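Local coordinates for putative NADH dehydrogenase/NAD(P)H nitroreductase (Bacteroides thetaiotaomicron VPI-5482, PDB 3KWK) that binds flavin mononucleotide and, as a member of the nitroreductase family, probably acts as a flavin-dependent oxidoreductase, at the interface of chains A and B. Numbering follows the deposited sequence. Chains: chain A/B, Putative NADH dehydrogenase/NAD(P)H nitroreductase.

Contact 1: the interface of chains A and B. Residues chain A 36, 39-40, 43, 56, 58; chain B 165-166, 169-170, 172.
This part of the two-fold dimer interface is an exchanged C-terminal arm: strand 170-172 of chain B lies parallel to strand 54-59 of chain A, adding itself to the partner's sheet, as is common in dimers of the nitroreductase family. A:Phe56 bridges with B:Ile170 and A:Val58 with B:Tyr172. Where the arm joins the sheet, the amide N of A:Phe56 donates to the carbonyl O of B:Lys169 at 2.8 Å, almost straight and nearly along the C=O axis. Beyond this bond the contact is largely side-chain packing against helix 32-43 and strand 54-59. B:Ile170 turns CG1 anti to its carbonyl carbon, and both CD1 and CG2 meet the CD1 branch of A:Leu39, the two side chains crossing obliquely. A:Val58 and B:Tyr172 run alongside each other, pointing the same way; CB of A:Val58 sits 3.8 Å from ring atom CD1 of B:Tyr172. The phenol OH of B:Tyr172 reaches the carboxylate OD1 of A:Asp36 through a water. Farther along the helix, A:Arg40 holds CG anti to its backbone N (chi1 -178°) and bends at chi3, which lays its guanidinium over one face of the B:Tyr165 ring. The planes lie 15° apart, and NH2 of A:Arg40 stands 3.6 Å from the B:Tyr165 ring centroid in a cation-pi contact. That tyrosine is poorly ordered, so the details of its fit, including the approach of the A:Met43 methyl, deserve caution. Its OH is linked by another water to the backbone O of A:Asp36. Together, sheet extension and helix packing clasp the arm of one subunit onto the body of the other, which would hold the dimer together.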
# COMPACT_ATOMS: atom_id res chain seq x y z
N ASP A 36 14.54 2.15 12.02
CA ASP A 36 14.39 3.56 11.64
C ASP A 36 14.04 3.74 10.17
O ASP A 36 13.15 4.50 9.82
CB ASP A 36 15.65 4.36 12.00
CG ASP A 36 15.98 4.40 13.52
OD1 ASP A 36 15.07 4.20 14.35
OD2 ASP A 36 17.19 4.66 13.90
N LEU A 39 10.40 2.75 9.39
CA LEU A 39 9.49 3.86 9.75
C LEU A 39 9.55 4.99 8.71
O LEU A 39 8.50 5.51 8.31
CB LEU A 39 9.83 4.36 11.16
CG LEU A 39 9.56 3.34 12.29
CD1 LEU A 39 10.27 3.76 13.57
CD2 LEU A 39 8.11 3.17 12.55
N ARG A 40 10.76 5.35 8.27
CA ARG A 40 10.90 6.35 7.23
C ARG A 40 10.22 5.91 5.95
O ARG A 40 9.60 6.73 5.25
CB ARG A 40 12.38 6.62 6.98
CG ARG A 40 12.70 7.67 5.96
CD ARG A 40 14.21 7.86 5.94
NE ARG A 40 14.63 8.97 6.80
CZ ARG A 40 14.79 8.89 8.13
NH1 ARG A 40 14.59 7.75 8.77
NH2 ARG A 40 15.17 9.97 8.82
N MSE A 43 6.42 6.42 6.39
CA MSE A 43 6.05 7.84 6.28
C MSE A 43 6.14 8.39 4.84
O MSE A 43 5.58 9.45 4.57
CB MSE A 43 6.86 8.68 7.26
CG MSE A 43 6.32 8.52 8.69
SE MSE A 43 7.25 9.38 10.13
CE MSE A 43 9.00 8.85 9.60
N PHE A 56 2.79 5.64 14.24
CA PHE A 56 3.38 4.32 14.38
C PHE A 56 3.77 4.06 15.82
O PHE A 56 4.42 4.90 16.45
CB PHE A 56 4.64 4.21 13.51
CG PHE A 56 4.38 4.56 12.07
CD1 PHE A 56 3.87 3.60 11.20
CD2 PHE A 56 4.56 5.85 11.60
CE1 PHE A 56 3.60 3.91 9.87
CE2 PHE A 56 4.27 6.17 10.30
CZ PHE A 56 3.80 5.22 9.43
N VAL A 58 6.02 1.58 17.92
CA VAL A 58 7.06 0.56 17.89
C VAL A 58 7.02 -0.15 19.22
O VAL A 58 7.26 0.48 20.23
CB VAL A 58 8.46 1.19 17.68
CG1 VAL A 58 9.52 0.05 17.71
CG2 VAL A 58 8.45 2.04 16.38
N TYR B 165 9.29 12.66 6.61
CA TYR B 165 9.69 12.09 7.90
C TYR B 165 9.31 13.06 9.01
O TYR B 165 9.64 14.26 8.95
CB TYR B 165 11.19 11.83 7.93
CG TYR B 165 11.62 11.20 9.24
CD1 TYR B 165 11.44 9.85 9.42
CD2 TYR B 165 12.16 11.95 10.28
CE1 TYR B 165 11.82 9.22 10.59
CE2 TYR B 165 12.52 11.32 11.49
CZ TYR B 165 12.34 9.95 11.61
OH TYR B 165 12.71 9.27 12.76
N ASP B 166 8.68 12.53 10.05
CA ASP B 166 8.20 13.31 11.18
C ASP B 166 8.31 12.47 12.44
O ASP B 166 7.53 11.53 12.67
CB ASP B 166 6.76 13.74 10.93
CG ASP B 166 6.19 14.61 12.01
OD1 ASP B 166 6.89 14.80 13.06
OD2 ASP B 166 5.03 15.07 11.81
N LYS B 169 5.50 11.35 14.84
CA LYS B 169 4.59 10.26 14.50
C LYS B 169 5.14 8.87 14.90
O LYS B 169 4.54 7.86 14.54
CB LYS B 169 4.28 10.28 12.97
CG LYS B 169 3.64 11.56 12.38
CD LYS B 169 2.19 11.72 12.79
CE LYS B 169 1.25 12.23 11.65
NZ LYS B 169 -0.25 12.00 11.93
N ILE B 170 6.28 8.84 15.63
CA ILE B 170 6.85 7.60 16.17
C ILE B 170 6.63 7.58 17.68
O ILE B 170 6.96 8.54 18.37
CB ILE B 170 8.35 7.47 15.87
CG1 ILE B 170 8.54 7.49 14.34
CG2 ILE B 170 8.92 6.18 16.51
CD1 ILE B 170 9.97 7.69 13.92
N TYR B 172 7.04 4.94 21.11
CA TYR B 172 7.63 3.71 21.64
C TYR B 172 6.77 3.11 22.75
O TYR B 172 6.60 3.70 23.83
CB TYR B 172 9.04 4.02 22.13
CG TYR B 172 9.94 4.38 20.98
CD1 TYR B 172 10.41 3.39 20.14
CD2 TYR B 172 10.29 5.70 20.70
CE1 TYR B 172 11.21 3.70 19.03
CE2 TYR B 172 11.11 6.01 19.61
CZ TYR B 172 11.55 5.01 18.78
OH TYR B 172 12.37 5.27 17.68
O HOH W 1 13.25 6.66 11.80
O HOH W 2 14.21 2.95 16.37

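Contact 2: the interface of chains A and B. Residues chain A 43, 45-46, 50, 52, 54; chain B 19, 109, 121, 162, 164.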
# COMPACT_ATOMS: atom_id res chain seq x y z
N MSE A 43 6.42 6.42 6.39
CA MSE A 43 6.05 7.84 6.28
C MSE A 43 6.14 8.39 4.84
O MSE A 43 5.58 9.45 4.57
CB MSE A 43 6.86 8.68 7.26
CG MSE A 43 6.32 8.52 8.69
SE MSE A 43 7.25 9.38 10.13
CE MSE A 43 9.00 8.85 9.60
N ALA A 45 4.76 7.07 2.23
CA ALA A 45 3.52 6.75 1.50
C ALA A 45 2.80 7.97 0.90
O ALA A 45 2.91 9.12 1.39
CB ALA A 45 2.53 6.02 2.45
N PRO A 46 2.00 7.73 -0.15
CA PRO A 46 1.11 8.78 -0.62
C PRO A 46 0.02 8.98 0.46
O PRO A 46 -0.13 8.12 1.34
CB PRO A 46 0.49 8.19 -1.89
CG PRO A 46 0.57 6.69 -1.68
CD PRO A 46 1.87 6.49 -0.96
N ASP A 50 -2.74 14.98 1.27
CA ASP A 50 -1.47 15.11 1.97
C ASP A 50 -1.62 15.40 3.45
O ASP A 50 -0.84 16.13 4.07
CB ASP A 50 -0.55 16.14 1.28
CG ASP A 50 0.91 15.94 1.61
OD1 ASP A 50 1.27 14.85 2.08
OD2 ASP A 50 1.74 16.90 1.43
N ARG A 52 -1.23 13.06 5.86
CA ARG A 52 -0.22 12.32 6.59
C ARG A 52 -0.73 11.89 7.96
O ARG A 52 -0.14 12.20 8.98
CB ARG A 52 1.11 13.05 6.68
CG ARG A 52 1.58 13.64 5.33
CD ARG A 52 2.84 14.47 5.46
NE ARG A 52 3.08 15.15 4.21
CZ ARG A 52 4.11 15.96 3.98
NH1 ARG A 52 5.00 16.19 4.92
NH2 ARG A 52 4.24 16.54 2.79
N TRP A 54 -0.91 9.06 9.49
CA TRP A 54 -0.29 7.90 10.15
C TRP A 54 0.37 8.20 11.48
O TRP A 54 0.92 9.29 11.69
CB TRP A 54 0.69 7.21 9.22
CG TRP A 54 1.52 8.16 8.45
CD1 TRP A 54 2.45 9.00 8.93
CD2 TRP A 54 1.43 8.42 7.05
NE1 TRP A 54 3.00 9.76 7.93
CE2 TRP A 54 2.35 9.44 6.76
CE3 TRP A 54 0.63 7.90 6.02
CZ2 TRP A 54 2.56 9.90 5.45
CZ3 TRP A 54 0.83 8.37 4.74
CH2 TRP A 54 1.75 9.39 4.48
N ARG B 19 9.56 8.21 -4.79
CA ARG B 19 8.24 8.25 -5.38
C ARG B 19 7.51 9.56 -5.02
O ARG B 19 7.57 10.04 -3.88
CB ARG B 19 7.40 7.06 -4.90
CG ARG B 19 5.99 6.96 -5.43
CD ARG B 19 4.94 6.42 -4.45
NE ARG B 19 4.93 7.25 -3.23
CZ ARG B 19 4.36 8.46 -3.14
NH1 ARG B 19 3.61 8.95 -4.13
NH2 ARG B 19 4.51 9.15 -2.01
N LEU B 109 2.37 2.37 -8.02
CA LEU B 109 3.06 3.69 -7.98
C LEU B 109 4.57 3.55 -7.86
O LEU B 109 5.33 4.24 -8.55
CB LEU B 109 2.53 4.50 -6.80
CG LEU B 109 1.04 4.89 -6.79
CD1 LEU B 109 0.68 5.67 -5.46
CD2 LEU B 109 0.64 5.69 -8.04
N TRP B 121 -2.23 8.52 -7.59
CA TRP B 121 -3.46 7.91 -7.07
C TRP B 121 -4.54 8.97 -7.05
O TRP B 121 -4.39 9.97 -6.35
CB TRP B 121 -3.14 7.41 -5.67
CG TRP B 121 -4.27 6.78 -4.85
CD1 TRP B 121 -5.57 7.14 -4.79
CD2 TRP B 121 -4.07 5.75 -3.90
NE1 TRP B 121 -6.24 6.31 -3.88
CE2 TRP B 121 -5.34 5.45 -3.34
CE3 TRP B 121 -2.95 5.01 -3.50
CZ2 TRP B 121 -5.50 4.51 -2.33
CZ3 TRP B 121 -3.11 4.07 -2.51
CH2 TRP B 121 -4.39 3.80 -1.97
N LYS B 162 8.51 14.57 -1.84
CA LYS B 162 8.20 15.14 -0.52
C LYS B 162 9.01 14.41 0.53
O LYS B 162 9.19 13.18 0.47
CB LYS B 162 6.71 15.03 -0.22
CG LYS B 162 5.89 15.92 -1.18
CD LYS B 162 4.41 15.74 -1.09
CE LYS B 162 3.66 16.56 -2.20
NZ LYS B 162 3.93 16.00 -3.64
N LYS B 164 8.65 13.54 4.11
CA LYS B 164 7.59 13.52 5.09
C LYS B 164 8.03 13.02 6.45
O LYS B 164 7.23 12.96 7.37
CB LYS B 164 6.45 12.63 4.61
CG LYS B 164 5.92 12.91 3.20
CD LYS B 164 4.62 12.10 3.01
CE LYS B 164 4.00 12.29 1.66
NZ LYS B 164 4.53 11.31 0.70
O HOH W 3 5.60 15.43 7.61
O HOH W 4 4.66 12.03 8.20
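On the chain A side the backbone leaves helix 32-43 at A:Met43, is polyproline-like at A:Ala45 (phi/psi -56/156°) and takes up left-handed torsions at A:Asp50 and A:Arg52, while B:Lys164 comes from a loop of chain B. This lysine, an FMN-binding residue, runs extended to CE and turns NZ aside at chi4 (89°). The ammonium NZ of B:Lys164 thereby donates to the carbonyl O of A:Ala45 at 2.8 Å, from above the carbonyl plane. The aliphatic stem crosses A:Arg52 obliquely, with CG of B:Lys164 3.6 Å above the centre of the guanidinium face, and its CD touches the edge of the A:Trp54 indole at CZ2. A:Asp50 fixes the guanidinium side-on: NE of A:Arg52 meets OD1 of A:Asp50 in the guanidinium plane at 2.8 Å, a salt bridge, and NH2 bonds to the syn lone pair of OD2 at 2.9 Å. An alanine at A:Arg52 would remove the flat lid over B:Lys164 and would probably loosen both the lysine stem and the carboxylate of A:Asp50. Nearby, A:Pro46 sets CD over the rim of the guanidinium face of B:Arg19, another FMN-binding residue, and meets B:Leu109 tip to tip. The backbone O of B:Lys164 takes two water bridges: one water lies 2.9 Å from NH1 of A:Arg52, the other 2.8 Å from the indole NE1 of A:Trp54.

The C-alpha centres of contact 1 and contact 2 lie about 13 Å apart, and A:Met43, the last residue of helix 32-43, belongs to both: its selenomethionine side chain faces contact 1, its carbonyl contact 2. Strand 54-59 also spans them, beginning in contact 2 and continuing into contact 1. On chain B, a single C-terminal stretch runs from the FMN-binding lysines into the exchanged strand. Residues that bind FMN thus lie in the interface, so dimer assembly probably bears on the shape of the flavin pocket. The two-fold symmetry repeats both contacts with the chains exchanged.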